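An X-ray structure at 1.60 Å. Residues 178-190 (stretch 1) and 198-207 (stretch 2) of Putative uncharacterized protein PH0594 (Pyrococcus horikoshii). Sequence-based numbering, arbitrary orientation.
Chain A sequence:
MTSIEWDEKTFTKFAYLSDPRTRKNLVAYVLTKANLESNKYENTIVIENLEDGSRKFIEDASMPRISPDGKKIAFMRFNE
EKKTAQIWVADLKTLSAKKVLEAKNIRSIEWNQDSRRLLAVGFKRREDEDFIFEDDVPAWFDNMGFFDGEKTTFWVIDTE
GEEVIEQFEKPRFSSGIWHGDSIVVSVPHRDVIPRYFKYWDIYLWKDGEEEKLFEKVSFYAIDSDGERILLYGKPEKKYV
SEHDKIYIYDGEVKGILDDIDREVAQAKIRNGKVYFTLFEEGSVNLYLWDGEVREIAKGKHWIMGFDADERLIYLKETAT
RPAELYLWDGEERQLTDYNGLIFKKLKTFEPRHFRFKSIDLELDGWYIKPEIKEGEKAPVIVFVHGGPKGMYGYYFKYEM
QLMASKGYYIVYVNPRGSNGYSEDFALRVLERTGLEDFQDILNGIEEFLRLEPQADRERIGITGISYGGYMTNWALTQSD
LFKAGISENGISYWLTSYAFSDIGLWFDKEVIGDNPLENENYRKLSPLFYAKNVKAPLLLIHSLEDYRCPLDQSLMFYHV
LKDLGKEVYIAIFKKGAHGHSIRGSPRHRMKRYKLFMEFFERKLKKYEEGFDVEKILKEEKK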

# COMPACT_ATOMS: atom_id res chain seq x y z
N TRP A 178 -42.40 -6.16 13.46
CA TRP A 178 -43.35 -5.15 13.86
C TRP A 178 -44.79 -5.65 13.98
O TRP A 178 -45.26 -6.41 13.17
N HIS A 179 -45.49 -5.10 14.97
CA HIS A 179 -46.93 -5.26 15.07
C HIS A 179 -47.46 -3.90 15.47
O HIS A 179 -47.55 -3.53 16.66
N GLY A 180 -47.75 -3.11 14.45
CA GLY A 180 -48.12 -1.70 14.66
C GLY A 180 -46.90 -1.00 15.27
O GLY A 180 -45.78 -1.10 14.70
N ASP A 181 -47.04 -0.40 16.45
CA ASP A 181 -45.94 0.26 17.20
C ASP A 181 -45.24 -0.60 18.25
O ASP A 181 -44.29 -0.15 18.93
N SER A 182 -45.66 -1.87 18.32
CA SER A 182 -44.98 -2.87 19.12
C SER A 182 -44.16 -3.79 18.32
O SER A 182 -44.18 -3.77 17.10
N ILE A 183 -43.31 -4.55 18.99
CA ILE A 183 -42.52 -5.54 18.36
C ILE A 183 -42.89 -6.94 18.95
O ILE A 183 -42.97 -7.09 20.17
N VAL A 184 -43.21 -7.90 18.07
CA VAL A 184 -43.48 -9.30 18.50
C VAL A 184 -42.17 -10.05 18.44
O VAL A 184 -41.49 -10.13 17.38
N VAL A 185 -41.78 -10.56 19.58
CA VAL A 185 -40.48 -11.17 19.76
C VAL A 185 -40.60 -12.64 20.02
O VAL A 185 -41.26 -13.01 20.99
N SER A 186 -39.99 -13.49 19.19
CA SER A 186 -40.09 -14.97 19.35
C SER A 186 -38.73 -15.49 19.81
O SER A 186 -37.71 -15.21 19.14
N VAL A 187 -38.71 -16.18 20.97
CA VAL A 187 -37.44 -16.55 21.63
C VAL A 187 -37.54 -18.08 21.83
O VAL A 187 -38.51 -18.60 22.34
N PRO A 188 -36.47 -18.80 21.50
CA PRO A 188 -36.54 -20.24 21.78
C PRO A 188 -36.79 -20.50 23.26
O PRO A 188 -36.17 -19.88 24.15
N HIS A 189 -37.67 -21.45 23.57
CA HIS A 189 -37.96 -21.76 24.93
C HIS A 189 -36.82 -22.58 25.53
O HIS A 189 -36.37 -23.47 24.87
N ARG A 190 -36.50 -22.29 26.77
CA ARG A 190 -35.38 -23.02 27.40
C ARG A 190 -35.86 -24.06 28.41
O ARG A 190 -36.50 -23.69 29.41
N LYS A 198 -38.68 -26.21 17.95
CA LYS A 198 -39.73 -26.94 18.64
C LYS A 198 -40.62 -26.11 19.55
O LYS A 198 -41.89 -26.12 19.33
N TYR A 199 -40.03 -25.37 20.51
CA TYR A 199 -40.82 -24.49 21.33
C TYR A 199 -40.26 -23.10 21.44
O TYR A 199 -39.08 -22.93 21.56
N TRP A 200 -41.13 -22.13 21.47
CA TRP A 200 -40.82 -20.71 21.65
C TRP A 200 -41.66 -20.09 22.72
O TRP A 200 -42.73 -20.57 23.07
N ASP A 201 -41.15 -19.00 23.27
CA ASP A 201 -41.89 -18.04 24.06
C ASP A 201 -42.06 -16.78 23.21
O ASP A 201 -41.11 -16.43 22.49
N ILE A 202 -43.22 -16.21 23.19
CA ILE A 202 -43.49 -15.06 22.35
C ILE A 202 -43.93 -13.89 23.21
O ILE A 202 -44.81 -13.99 24.08
N TYR A 203 -43.26 -12.76 22.96
CA TYR A 203 -43.50 -11.52 23.74
C TYR A 203 -43.94 -10.37 22.87
O TYR A 203 -43.64 -10.32 21.70
N LEU A 204 -44.67 -9.44 23.47
CA LEU A 204 -45.03 -8.17 22.81
C LEU A 204 -44.23 -7.12 23.55
O LEU A 204 -44.35 -6.99 24.81
N TRP A 205 -43.41 -6.41 22.80
CA TRP A 205 -42.42 -5.44 23.32
C TRP A 205 -42.76 -4.05 22.83
O TRP A 205 -43.10 -3.82 21.68
N LYS A 206 -42.74 -3.09 23.75
CA LYS A 206 -42.82 -1.69 23.37
C LYS A 206 -42.14 -0.81 24.44
O LYS A 206 -42.36 -0.96 25.64
N ASP A 207 -41.33 0.13 23.97
CA ASP A 207 -40.78 1.19 24.85
C ASP A 207 -40.11 0.64 26.06
O ASP A 207 -40.29 1.14 27.18

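Two antiparallel β-strands, paired from Ile183 with Trp205 through Val187 with Asp201, pack their side chains in cross-strand rows on the two faces of the sheet, with polar contacts near both ends. The backbone sets the pattern: reciprocal hydrogen bonds join Ile183 to Trp205, Val185 to Tyr203 and Val187 to Asp201, and because side chains alternate along each strand, these three pairs share one face while Val184, Leu204, Ser186 and Ile202 share the other.

On the first face, Ile183 (m, t) lays its CD1 4.0 Å from CE3 of Trp205, whose chi1 is t. Contacts also run diagonally. Val185 (t) places CG2 4.1 Å from CB of Trp205, and Val187 (t) brings CG2 to 4.0 Å from CE2 of Tyr203, whose chi1 is m. Each aromatic residue thus touches more than its direct partner.

The opposite face is built around Val184 (t). Its CG1 lies 3.6 Å from CG2 of Ile202 (m, t), and its CG2 lies 3.7 Å from CD1 of Leu204 (t, p), so its two methyls meet different neighbours. The same Leu204 CD1 approaches Ser182 CB at 3.6 Å. Ser186 (m) adds a looser contact, its OG 4.1 Å from CG1 of Ile202.

Polar groups finish both ends. His189 (chi1 t) points toward the partner strand and donates from ND1 to Asp201 OD1 at 2.8 Å; the carboxylate oxygen lies at the edge of the imidazole, near its plane, as suits a ring N-H donor. A water accepts from Arg190 N and donates to Asp201 OD2, both at 2.8 Å. At the other end, the extended Lys206 (t throughout) reaches a second water, which accepts from its NZ at 3.0 Å and is hydrogen-bonded to Ser182 OG at 3.1 Å, bridging the strands.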

# COMPACT_ATOMS: atom_id res chain seq x y z
CB TRP A 178 -43.36 -3.98 12.90
CG TRP A 178 -42.13 -3.07 12.91
CD1 TRP A 178 -41.20 -2.94 11.93
CD2 TRP A 178 -41.77 -2.14 13.94
NE1 TRP A 178 -40.32 -2.00 12.19
CE2 TRP A 178 -40.56 -1.47 13.42
CE3 TRP A 178 -42.23 -1.84 15.21
CZ2 TRP A 178 -39.89 -0.55 14.14
CZ3 TRP A 178 -41.58 -0.84 15.94
CH2 TRP A 178 -40.40 -0.23 15.41
CB HIS A 179 -47.29 -6.35 16.08
CG HIS A 179 -48.80 -6.57 16.20
ND1 HIS A 179 -49.55 -6.97 15.16
CD2 HIS A 179 -49.67 -6.48 17.32
CE1 HIS A 179 -50.85 -7.02 15.55
NE2 HIS A 179 -50.91 -6.74 16.89
CB ASP A 181 -46.40 1.58 17.88
CG ASP A 181 -46.51 2.70 16.90
OD1 ASP A 181 -45.75 2.69 15.90
OD2 ASP A 181 -47.47 3.47 17.06
CB SER A 182 -46.07 -3.69 19.91
OG SER A 182 -46.86 -2.80 20.68
CB ILE A 183 -41.02 -5.31 18.58
CG1 ILE A 183 -40.59 -3.94 17.98
CG2 ILE A 183 -40.17 -6.41 17.98
CD1 ILE A 183 -39.20 -3.52 18.45
CB VAL A 184 -44.54 -10.01 17.63
CG1 VAL A 184 -44.91 -11.35 18.23
CG2 VAL A 184 -45.81 -9.19 17.56
CB VAL A 185 -39.62 -10.50 20.86
CG1 VAL A 185 -38.21 -11.12 21.04
CG2 VAL A 185 -39.53 -8.91 20.58
CB SER A 186 -40.53 -15.64 18.02
OG SER A 186 -41.76 -15.09 17.56
CB VAL A 187 -37.31 -15.87 23.00
CG1 VAL A 187 -36.10 -16.35 23.74
CG2 VAL A 187 -37.37 -14.31 22.85
CB PRO A 188 -35.15 -20.72 21.32
CG PRO A 188 -34.65 -19.76 20.32
CD PRO A 188 -35.19 -18.42 20.88
CB HIS A 189 -39.29 -22.56 25.01
CG HIS A 189 -39.65 -22.94 26.40
ND1 HIS A 189 -40.37 -22.14 27.23
CD2 HIS A 189 -39.35 -24.10 27.13
CE1 HIS A 189 -40.47 -22.77 28.43
NE2 HIS A 189 -39.82 -23.94 28.35
CB ARG A 190 -34.37 -22.09 28.06
CG ARG A 190 -33.11 -22.86 28.50
CD ARG A 190 -32.08 -21.90 29.20
NE ARG A 190 -31.53 -20.88 28.29
CZ ARG A 190 -30.47 -21.10 27.50
NH1 ARG A 190 -29.89 -22.25 27.52
NH2 ARG A 190 -30.08 -20.18 26.65
CB LYS A 198 -39.25 -28.18 19.39
CG LYS A 198 -40.39 -28.85 20.22
CD LYS A 198 -41.19 -29.89 19.49
CE LYS A 198 -40.38 -31.18 19.30
NZ LYS A 198 -40.21 -32.29 20.25
CB TYR A 199 -40.94 -25.05 22.72
CG TYR A 199 -41.64 -26.42 22.78
CD1 TYR A 199 -40.99 -27.50 23.29
CD2 TYR A 199 -42.98 -26.60 22.40
CE1 TYR A 199 -41.57 -28.79 23.32
CE2 TYR A 199 -43.59 -27.88 22.51
CZ TYR A 199 -42.87 -28.96 23.00
OH TYR A 199 -43.39 -30.30 23.10
CB TRP A 200 -41.21 -19.94 20.35
CG TRP A 200 -40.31 -20.23 19.18
CD1 TRP A 200 -39.13 -19.50 18.80
CD2 TRP A 200 -40.46 -21.28 18.19
NE1 TRP A 200 -38.59 -20.03 17.67
CE2 TRP A 200 -39.34 -21.14 17.26
CE3 TRP A 200 -41.32 -22.36 18.05
CZ2 TRP A 200 -39.17 -22.00 16.20
CZ3 TRP A 200 -41.17 -23.17 16.95
CH2 TRP A 200 -40.06 -23.05 16.10
CB ASP A 201 -41.18 -17.70 25.35
CG ASP A 201 -40.89 -18.94 26.21
OD1 ASP A 201 -41.65 -19.93 26.15
OD2 ASP A 201 -39.92 -18.86 26.95
CB ILE A 202 -44.58 -15.40 21.28
CG1 ILE A 202 -44.23 -16.66 20.50
CG2 ILE A 202 -44.92 -14.20 20.36
CD1 ILE A 202 -45.27 -17.13 19.45
CB TYR A 203 -42.23 -11.08 24.45
CG TYR A 203 -41.64 -12.09 25.33
CD1 TYR A 203 -41.93 -12.10 26.70
CD2 TYR A 203 -40.75 -13.06 24.82
CE1 TYR A 203 -41.38 -13.08 27.52
CE2 TYR A 203 -40.20 -14.02 25.67
CZ TYR A 203 -40.53 -14.00 27.00
OH TYR A 203 -40.00 -14.96 27.88
CB LEU A 204 -46.52 -7.94 22.94
CG LEU A 204 -47.06 -6.87 22.04
CD1 LEU A 204 -46.83 -7.18 20.55
CD2 LEU A 204 -48.55 -6.69 22.40
CB TRP A 205 -41.02 -5.86 22.89
CG TRP A 205 -39.88 -5.21 23.60
CD1 TRP A 205 -39.05 -5.73 24.59
CD2 TRP A 205 -39.35 -3.87 23.31
NE1 TRP A 205 -38.11 -4.83 24.93
CE2 TRP A 205 -38.23 -3.69 24.20
CE3 TRP A 205 -39.63 -2.92 22.38
CZ2 TRP A 205 -37.44 -2.54 24.19
CZ3 TRP A 205 -38.85 -1.71 22.39
CH2 TRP A 205 -37.78 -1.54 23.27
CB LYS A 206 -44.27 -1.26 23.24
CG LYS A 206 -44.45 0.19 22.72
CD LYS A 206 -45.91 0.37 22.36
CE LYS A 206 -46.30 1.77 21.92
NZ LYS A 206 -47.72 1.67 21.46
CB ASP A 207 -41.94 2.19 25.19
CG ASP A 207 -42.35 3.02 23.97
OD1 ASP A 207 -41.43 3.27 23.15
OD2 ASP A 207 -43.56 3.30 23.76
O HOH W 1 -48.54 -0.47 19.58
O HOH W 2 -37.68 -20.17 28.11